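Local coordinates for endoglucanase (Ganoderma lucidum, PDB 5D8Z), which probably hydrolyses internal beta-1,4-glycosidic bonds of cellulose and related beta-glucans as a family 5 glycoside hydrolase, at residues 81-85 against 97-101; 140-144 against 159-163; 175-179 against 216-221. All blocks are in the same frame, centred on the assembly; numbering follows the deposited sequence.

The three contacts follow one another along the chain and around one side of the eight-stranded (β/α)8 barrel. Interaction 1 joins helix 81-85, just after strand 74-79, to helix 95-110. Interaction 2 sets helix 137-149 against the end of strand 157-160, and interaction 3 joins helix 171-187 to helix 213-218 and the residues after it. Interactions 1 and 2, about 13 Å apart between centres, touch where Trp81 and Ile84 pack on Leu143. Interactions 2 and 3, equally far apart, meet at Phe140 and Ser177. Interactions 1 and 3 do not touch; helix 137-149 lies between them, with Leu143 on one and Phe140 on the other. Together they join successive β/α units of the barrel.

Interaction 1: 81-85 against 97-101; sequences WQFIT and NWAEY
Phe83 and Asn97 make the main contact between the short helix 81-85 and the start of helix 95-110, and they do so twice, through the backbone and through the ring. The ND2 of Asn97 donates to the carbonyl O of Phe83 at 2.7 Å, with an N-H...O angle of 152°, arriving in the carbonyl plane on a lone pair. The same carboxamide lies over one face of the Phe83 ring, its plane only 22° from that of the ring. ND2 of Asn97 sits 3.5 Å from CD1 of Phe83, toward the rim, while CB of Asn97 makes a CH-pi contact, 3.8 Å from the ring centroid. Phe83 reaches this place because its CG is anti to the backbone N (chi1 -173°), which swings the ring out to the neighbouring helix. Glu100 meets the ring differently: its OE1 lies in the ring plane at the edge, 3.4 Å from CZ of Phe83, where the slightly positive ring hydrogens would probably favour a carboxylate. At another part of the rim, CE2 of Phe83 packs on CB of Tyr101 at 4.3 Å, and the ring of Phe32 also meets Phe83. Exchanging Phe83 for an alanine would probably leave the Asn97 carboxamide without the surface it stacks on and open a gap beside Tyr101, although the backbone carbonyl could still accept from ND2. One residue on in each segment, CG2 of Ile84 approaches CE3 of Trp98 obliquely at 4.5 Å. The hydroxyl of Tyr101 is hydrogen-bonded to Leu77 O on strand 74-79, tying helix 95-110 to the barrel wall. A short helix in the loop after the second strand, packed on the helix that follows it, is thus an elaboration of a β/α loop in the (β/α)8 barrel.

Interaction 2: 140-144 against 159-163; sequences FAALW and FGVMN
The indole of Trp144 presents its edge to the backbone of 160-161: Gly160 O and Val161 O both lie near its plane, the former 3.3 Å from CZ2 of Trp144. NE1 of Trp144 gives Val161 O only a weak hydrogen bond, 3.3 Å long and bent to 127°. The Phe140 ring, one helical turn earlier, has CD1 of Trp144 over one face, toward the rim, and at its edge meets CG1 of Val161, 3.8 Å from CZ of Phe140. Val161 O also lies in the plane of that ring, so this one carbonyl borders both aromatic groups. Phe159 offers its own edge to Trp144, its CD1 standing 3.7 Å from CZ3 of Trp144. Met162 closes the other end of the contact. Bends at chi2 (62°) and chi3 (56°) curl its chain so that CE comes obliquely to within 3.8 Å of CE1 of Phe140. Ala181 and Ile185 of helix 171-187 add further packing on Trp144. The contact is buried throughout, and apart from the weak NE1 bond it is held by apolar and aromatic packing. Helix 137-149 connects strands 114-119 and 157-160, and here it lies on the second of them, as in the β-α-β crossovers of a TIM barrel. Beyond Met162 come Asn163, hydrogen-bonded to Arg76, and Glu164, which lines the glycan pocket; in this Asn-Glu-Pro sequence the glutamate is probably the general acid/base of family 5 enzymes.

Interaction 3: 175-179 against 216-221; sequences ADSVQ and ALKKVT
Two hydrogen bonds lock the carboxamide of Gln179 onto the backbone of Thr221. Thr221 N donates to OE1 of Gln179 at 3.0 Å, in the carbonyl plane and on a lone pair; NE2 of Gln179 returns a bond to Thr221 O at 2.8 Å, coming in nearly in line with that carbonyl. With both ends of the amide engaged, its rotation is fixed, and NE2 has a further partner in Thr183 OG1. With CG anti to the backbone N (chi1 -179°), a bend at chi2 (60°) brings the amide to the Thr221 backbone. OE1 of Gln179 also rests against Val220, 3.4 Å from its CA. Toward the N-terminal side of Gln179 the contact becomes apolar. CG2 of Val220 comes within 3.7 Å of Ala175 O, and CB of Ala175 touches both CB of Ala216, at 3.9 Å, and CD2 of Leu217, at 3.8 Å. CG2 of Val178 meets the same CD2 of Leu217 at 4.2 Å, the two side chains crossing at about a right angle. Helix 171-187, which follows strand 157-160, thus packs beside helix 213-218, which lies between strands 194-198 and 230-235: neighbouring members of the barrel's outer helical layer.

Interaction 1: 81-85 against 97-101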
loop_
_atom_site.group_PDB
_atom_site.type_symbol
_atom_site.label_atom_id
_atom_site.label_comp_id
_atom_site.label_asym_id
_atom_site.label_seq_id
_atom_site.Cartn_x
_atom_site.Cartn_y
_atom_site.Cartn_z
ATOM N N TRP A 81 5.646 -6.350 10.465
ATOM C CA TRP A 81 6.715 -7.335 10.559
ATOM C C TRP A 81 6.613 -8.127 11.855
ATOM O O TRP A 81 6.666 -9.358 11.869
ATOM C CB TRP A 81 8.051 -6.588 10.502
ATOM C CG TRP A 81 9.236 -7.433 10.205
ATOM C CD1 TRP A 81 9.320 -8.778 10.280
ATOM C CD2 TRP A 81 10.528 -6.968 9.818
ATOM N NE1 TRP A 81 10.594 -9.179 9.974
ATOM C CE2 TRP A 81 11.349 -8.087 9.681
ATOM C CE3 TRP A 81 11.048 -5.719 9.540
ATOM C CZ2 TRP A 81 12.663 -8.006 9.282
ATOM C CZ3 TRP A 81 12.356 -5.619 9.146
ATOM C CH2 TRP A 81 13.165 -6.758 9.022
ATOM N N GLN A 82 6.454 -7.403 12.948
ATOM C CA GLN A 82 6.332 -8.028 14.229
ATOM C C GLN A 82 5.175 -9.042 14.245
ATOM O O GLN A 82 5.318 -10.175 14.639
ATOM C CB GLN A 82 6.182 -6.956 15.262
ATOM C CG GLN A 82 7.486 -6.234 15.562
ATOM C CD GLN A 82 7.723 -4.955 14.776
ATOM O OE1 GLN A 82 7.269 -4.795 13.641
ATOM N NE2 GLN A 82 8.471 -4.032 15.382
ATOM N N PHE A 83 4.041 -8.685 13.732
ATOM C CA PHE A 83 2.969 -9.644 13.691
ATOM C C PHE A 83 3.348 -10.903 12.897
ATOM O O PHE A 83 3.060 -12.041 13.294
ATOM C CB PHE A 83 1.729 -8.972 13.102
ATOM C CG PHE A 83 0.511 -9.822 13.153
ATOM C CD1 PHE A 83 -0.237 -9.896 14.305
ATOM C CD2 PHE A 83 0.115 -10.553 12.039
ATOM C CE1 PHE A 83 -1.368 -10.673 14.358
ATOM C CE2 PHE A 83 -1.005 -11.356 12.078
ATOM C CZ PHE A 83 -1.749 -11.421 13.242
ATOM N N ILE A 84 3.996 -10.709 11.767
ATOM C CA ILE A 84 4.285 -11.829 10.892
ATOM C C ILE A 84 5.182 -12.801 11.578
ATOM O O ILE A 84 5.042 -14.009 11.386
ATOM C CB ILE A 84 4.996 -11.375 9.626
ATOM C CG1 ILE A 84 4.005 -10.652 8.744
ATOM C CG2 ILE A 84 5.556 -12.572 8.883
ATOM C CD1 ILE A 84 4.642 -9.810 7.682
ATOM N N THR A 85 6.124 -12.277 12.351
ATOM C CA THR A 85 7.145 -13.101 12.979
ATOM C C THR A 85 7.028 -13.240 14.512
ATOM O O THR A 85 7.919 -13.801 15.158
ATOM C CB THR A 85 8.505 -12.472 12.689
ATOM O OG1 THR A 85 8.565 -11.184 13.335
ATOM C CG2 THR A 85 8.700 -12.344 11.185
ATOM N N ASN A 97 -0.219 -16.485 13.680
ATOM C CA ASN A 97 -0.466 -15.131 13.196
ATOM C C ASN A 97 -0.673 -15.150 11.675
ATOM O O ASN A 97 -1.598 -14.559 11.138
ATOM C CB ASN A 97 0.686 -14.201 13.571
ATOM C CG ASN A 97 0.714 -13.837 15.052
ATOM O OD1 ASN A 97 0.137 -14.527 15.882
ATOM N ND2 ASN A 97 1.431 -12.745 15.388
ATOM N N TRP A 98 0.173 -15.878 10.979
ATOM C CA TRP A 98 0.070 -15.955 9.546
ATOM C C TRP A 98 -1.251 -16.564 9.098
ATOM O O TRP A 98 -1.822 -16.176 8.073
ATOM C CB TRP A 98 1.239 -16.752 8.977
ATOM C CG TRP A 98 1.171 -16.804 7.505
ATOM C CD1 TRP A 98 0.678 -17.824 6.732
ATOM C CD2 TRP A 98 1.553 -15.765 6.613
ATOM N NE1 TRP A 98 0.755 -17.477 5.408
ATOM C CE2 TRP A 98 1.293 -16.216 5.311
ATOM C CE3 TRP A 98 2.095 -14.497 6.790
ATOM C CZ2 TRP A 98 1.550 -15.437 4.188
ATOM C CZ3 TRP A 98 2.346 -13.718 5.669
ATOM C CH2 TRP A 98 2.067 -14.192 4.388
ATOM N N ALA A 99 -1.745 -17.540 9.836
ATOM C CA ALA A 99 -3.065 -18.090 9.513
ATOM C C ALA A 99 -4.145 -16.993 9.493
ATOM O O ALA A 99 -4.954 -16.909 8.551
ATOM C CB ALA A 99 -3.420 -19.149 10.510
ATOM N N GLU A 100 -4.125 -16.128 10.505
ATOM C CA GLU A 100 -5.014 -14.988 10.536
ATOM C C GLU A 100 -4.846 -14.132 9.289
ATOM O O GLU A 100 -5.823 -13.841 8.585
ATOM C CB GLU A 100 -4.802 -14.166 11.808
ATOM C CG GLU A 100 -5.616 -14.698 12.997
ATOM C CD GLU A 100 -5.206 -14.154 14.378
ATOM O OE1 GLU A 100 -4.448 -13.144 14.519
ATOM O OE2 GLU A 100 -5.685 -14.753 15.364
ATOM N N TYR A 101 -3.606 -13.775 8.969
ATOM C CA TYR A 101 -3.388 -12.811 7.904
ATOM C C TYR A 101 -3.663 -13.405 6.552
ATOM O O TYR A 101 -4.159 -12.723 5.659
ATOM C CB TYR A 101 -2.000 -12.226 7.970
ATOM C CG TYR A 101 -1.705 -11.248 6.859
ATOM C CD1 TYR A 101 -2.256 -9.977 6.846
ATOM C CD2 TYR A 101 -0.875 -11.601 5.802
ATOM C CE1 TYR A 101 -1.965 -9.082 5.812
ATOM C CE2 TYR A 101 -0.585 -10.715 4.785
ATOM C CZ TYR A 101 -1.128 -9.475 4.796
ATOM O OH TYR A 101 -0.815 -8.655 3.774
#

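Interaction 2: 140-144 against 159-163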
loop_
_atom_site.group_PDB
_atom_site.type_symbol
_atom_site.label_atom_id
_atom_site.label_comp_id
_atom_site.label_asym_id
_atom_site.label_seq_id
_atom_site.Cartn_x
_atom_site.Cartn_y
_atom_site.Cartn_z
ATOM N N PHE A 140 16.014 -8.476 6.639
ATOM C CA PHE A 140 14.853 -8.030 5.890
ATOM C C PHE A 140 14.511 -8.923 4.682
ATOM O O PHE A 140 13.351 -9.245 4.414
ATOM C CB PHE A 140 15.146 -6.618 5.417
ATOM C CG PHE A 140 14.029 -5.967 4.682
ATOM C CD1 PHE A 140 12.731 -6.008 5.173
ATOM C CD2 PHE A 140 14.286 -5.234 3.554
ATOM C CE1 PHE A 140 11.703 -5.354 4.522
ATOM C CE2 PHE A 140 13.268 -4.592 2.887
ATOM C CZ PHE A 140 11.969 -4.653 3.368
ATOM N N ALA A 141 15.550 -9.284 3.945
ATOM C CA ALA A 141 15.438 -10.091 2.748
ATOM C C ALA A 141 14.833 -11.434 3.087
ATOM O O ALA A 141 13.932 -11.922 2.418
ATOM C CB ALA A 141 16.813 -10.269 2.165
ATOM N N ALA A 142 15.339 -12.021 4.150
ATOM C CA ALA A 142 14.771 -13.234 4.700
ATOM C C ALA A 142 13.248 -13.134 4.809
ATOM O O ALA A 142 12.524 -14.053 4.379
ATOM C CB ALA A 142 15.359 -13.506 6.074
ATOM N N LEU A 143 12.770 -12.032 5.384
ATOM C CA LEU A 143 11.349 -11.848 5.567
ATOM C C LEU A 143 10.610 -12.009 4.270
ATOM O O LEU A 143 9.644 -12.780 4.152
ATOM C CB LEU A 143 11.041 -10.474 6.132
ATOM C CG LEU A 143 9.536 -10.231 6.269
ATOM C CD1 LEU A 143 8.945 -11.202 7.287
ATOM C CD2 LEU A 143 9.246 -8.778 6.642
ATOM N N TRP A 144 11.067 -11.269 3.286
ATOM C CA TRP A 144 10.425 -11.335 1.998
ATOM C C TRP A 144 10.579 -12.675 1.288
ATOM O O TRP A 144 9.713 -13.054 0.535
ATOM C CB TRP A 144 10.912 -10.198 1.128
ATOM C CG TRP A 144 10.238 -8.988 1.478
ATOM C CD1 TRP A 144 10.764 -7.908 2.105
ATOM C CD2 TRP A 144 8.855 -8.713 1.267
ATOM N NE1 TRP A 144 9.795 -6.944 2.263
ATOM C CE2 TRP A 144 8.603 -7.430 1.770
ATOM C CE3 TRP A 144 7.803 -9.424 0.675
ATOM C CZ2 TRP A 144 7.351 -6.840 1.692
ATOM C CZ3 TRP A 144 6.569 -8.844 0.615
ATOM C CH2 TRP A 144 6.350 -7.566 1.116
ATOM N N PHE A 159 3.570 -7.546 -4.180
ATOM C CA PHE A 159 4.335 -7.434 -2.951
ATOM C C PHE A 159 4.709 -5.989 -2.707
ATOM O O PHE A 159 5.448 -5.392 -3.497
ATOM C CB PHE A 159 5.598 -8.254 -3.031
ATOM C CG PHE A 159 5.377 -9.668 -3.381
ATOM C CD1 PHE A 159 5.217 -10.604 -2.398
ATOM C CD2 PHE A 159 5.415 -10.080 -4.701
ATOM C CE1 PHE A 159 5.050 -11.953 -2.712
ATOM C CE2 PHE A 159 5.281 -11.423 -5.038
ATOM C CZ PHE A 159 5.088 -12.368 -4.039
ATOM N N GLY A 160 4.207 -5.434 -1.608
ATOM C CA GLY A 160 4.550 -4.065 -1.241
ATOM C C GLY A 160 5.689 -4.061 -0.235
ATOM O O GLY A 160 5.470 -4.262 0.988
ATOM N N VAL A 161 6.889 -3.800 -0.748
ATOM C CA VAL A 161 8.124 -4.007 -0.008
ATOM C C VAL A 161 8.094 -3.304 1.331
ATOM O O VAL A 161 8.403 -3.903 2.345
ATOM C CB VAL A 161 9.349 -3.510 -0.812
ATOM C CG1 VAL A 161 10.595 -3.488 0.046
ATOM C CG2 VAL A 161 9.605 -4.400 -2.018
ATOM N N MET A 162 7.719 -2.036 1.346
ATOM C CA MET A 162 7.710 -1.317 2.587
ATOM C C MET A 162 6.853 -0.089 2.534
ATOM O O MET A 162 6.932 0.691 1.599
ATOM C CB MET A 162 9.119 -0.886 2.945
ATOM C CG MET A 162 9.203 -0.038 4.212
ATOM S SD MET A 162 8.640 -0.860 5.715
ATOM C CE MET A 162 9.683 -2.313 5.701
ATOM N N ASN A 163 6.084 0.108 3.592
ATOM C CA ASN A 163 5.173 1.213 3.665
ATOM C C ASN A 163 5.830 2.465 4.185
ATOM O O ASN A 163 6.429 2.451 5.240
ATOM C CB ASN A 163 4.055 0.891 4.611
ATOM C CG ASN A 163 3.091 2.023 4.725
ATOM O OD1 ASN A 163 2.353 2.302 3.792
ATOM N ND2 ASN A 163 3.092 2.693 5.860
#

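Interaction 3: 175-179 against 216-221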
loop_
_atom_site.group_PDB
_atom_site.type_symbol
_atom_site.label_atom_id
_atom_site.label_comp_id
_atom_site.label_asym_id
_atom_site.label_seq_id
_atom_site.Cartn_x
_atom_site.Cartn_y
_atom_site.Cartn_z
ATOM N N ALA A 175 17.659 2.040 -1.383
ATOM C CA ALA A 175 17.467 1.333 -2.621
ATOM C C ALA A 175 18.190 -0.028 -2.624
ATOM O O ALA A 175 17.671 -1.007 -3.169
ATOM C CB ALA A 175 17.910 2.213 -3.775
ATOM N N ASP A 176 19.363 -0.104 -1.986
ATOM C CA ASP A 176 20.072 -1.399 -1.768
ATOM C C ASP A 176 19.289 -2.402 -0.933
ATOM O O ASP A 176 19.235 -3.581 -1.259
ATOM C CB ASP A 176 21.464 -1.191 -1.158
ATOM C CG ASP A 176 22.447 -0.535 -2.140
ATOM O OD1 ASP A 176 22.435 -0.919 -3.337
ATOM O OD2 ASP A 176 23.224 0.364 -1.726
ATOM N N SER A 177 18.666 -1.930 0.134
ATOM C CA SER A 177 17.796 -2.775 0.944
ATOM C C SER A 177 16.644 -3.327 0.120
ATOM O O SER A 177 16.254 -4.473 0.269
ATOM C CB SER A 177 17.253 -1.969 2.114
ATOM O OG SER A 177 18.318 -1.393 2.872
ATOM N N VAL A 178 16.124 -2.506 -0.780
ATOM C CA VAL A 178 14.982 -2.878 -1.593
ATOM C C VAL A 178 15.414 -3.877 -2.653
ATOM O O VAL A 178 14.651 -4.784 -3.018
ATOM C CB VAL A 178 14.374 -1.651 -2.275
ATOM C CG1 VAL A 178 13.256 -2.085 -3.198
ATOM C CG2 VAL A 178 13.888 -0.628 -1.239
ATOM N N GLN A 179 16.639 -3.715 -3.150
ATOM C CA GLN A 179 17.188 -4.681 -4.070
ATOM C C GLN A 179 17.211 -6.021 -3.369
ATOM O O GLN A 179 16.798 -7.060 -3.884
ATOM C CB GLN A 179 18.597 -4.263 -4.451
ATOM C CG GLN A 179 19.282 -5.200 -5.438
ATOM C CD GLN A 179 18.517 -5.308 -6.728
ATOM O OE1 GLN A 179 18.413 -4.348 -7.453
ATOM N NE2 GLN A 179 17.937 -6.458 -6.986
ATOM N N ALA A 216 17.680 6.714 -7.440
ATOM C CA ALA A 216 18.193 5.588 -6.692
ATOM C C ALA A 216 17.425 4.320 -7.016
ATOM O O ALA A 216 18.018 3.273 -7.290
ATOM C CB ALA A 216 18.101 5.884 -5.219
ATOM N N LEU A 217 16.102 4.423 -7.003
ATOM C CA LEU A 217 15.288 3.239 -7.161
ATOM C C LEU A 217 15.189 2.797 -8.597
ATOM O O LEU A 217 14.939 1.615 -8.869
ATOM C CB LEU A 217 13.902 3.421 -6.530
ATOM C CG LEU A 217 13.892 3.402 -4.991
ATOM C CD1 LEU A 217 12.562 3.849 -4.429
ATOM C CD2 LEU A 217 14.211 2.023 -4.473
ATOM N N LYS A 218 15.429 3.728 -9.526
ATOM C CA LYS A 218 15.585 3.340 -10.931
ATOM C C LYS A 218 16.673 2.247 -11.165
ATOM O O LYS A 218 16.582 1.489 -12.121
ATOM C CB LYS A 218 15.802 4.552 -11.838
ATOM C CG LYS A 218 15.762 4.125 -13.287
ATOM C CD LYS A 218 15.743 5.260 -14.273
ATOM C CE LYS A 218 15.816 4.667 -15.680
ATOM N NZ LYS A 218 16.179 5.641 -16.742
ATOM N N LYS A 219 17.655 2.129 -10.271
ATOM C CA LYS A 219 18.749 1.161 -10.442
ATOM C C LYS A 219 18.405 -0.249 -10.039
ATOM O O LYS A 219 19.151 -1.169 -10.330
ATOM C CB LYS A 219 19.974 1.618 -9.673
ATOM C CG LYS A 219 20.476 2.976 -10.162
ATOM C CD LYS A 219 21.527 3.598 -9.255
ATOM C CE LYS A 219 21.388 5.114 -9.282
ATOM N NZ LYS A 219 22.624 5.859 -8.908
ATOM N N VAL A 220 17.262 -0.419 -9.384
ATOM C CA VAL A 220 16.849 -1.702 -8.826
ATOM C C VAL A 220 16.360 -2.615 -9.938
ATOM O O VAL A 220 15.488 -2.244 -10.697
ATOM C CB VAL A 220 15.712 -1.482 -7.803
ATOM C CG1 VAL A 220 14.957 -2.764 -7.481
ATOM C CG2 VAL A 220 16.272 -0.860 -6.556
ATOM N N THR A 221 16.854 -3.830 -10.005
ATOM C CA THR A 221 16.493 -4.673 -11.111
ATOM C C THR A 221 16.266 -6.081 -10.614
ATOM O O THR A 221 16.733 -6.431 -9.522
ATOM C CB THR A 221 17.601 -4.661 -12.237
ATOM O OG1 THR A 221 18.477 -5.782 -12.100
ATOM C CG2 THR A 221 18.454 -3.384 -12.217
#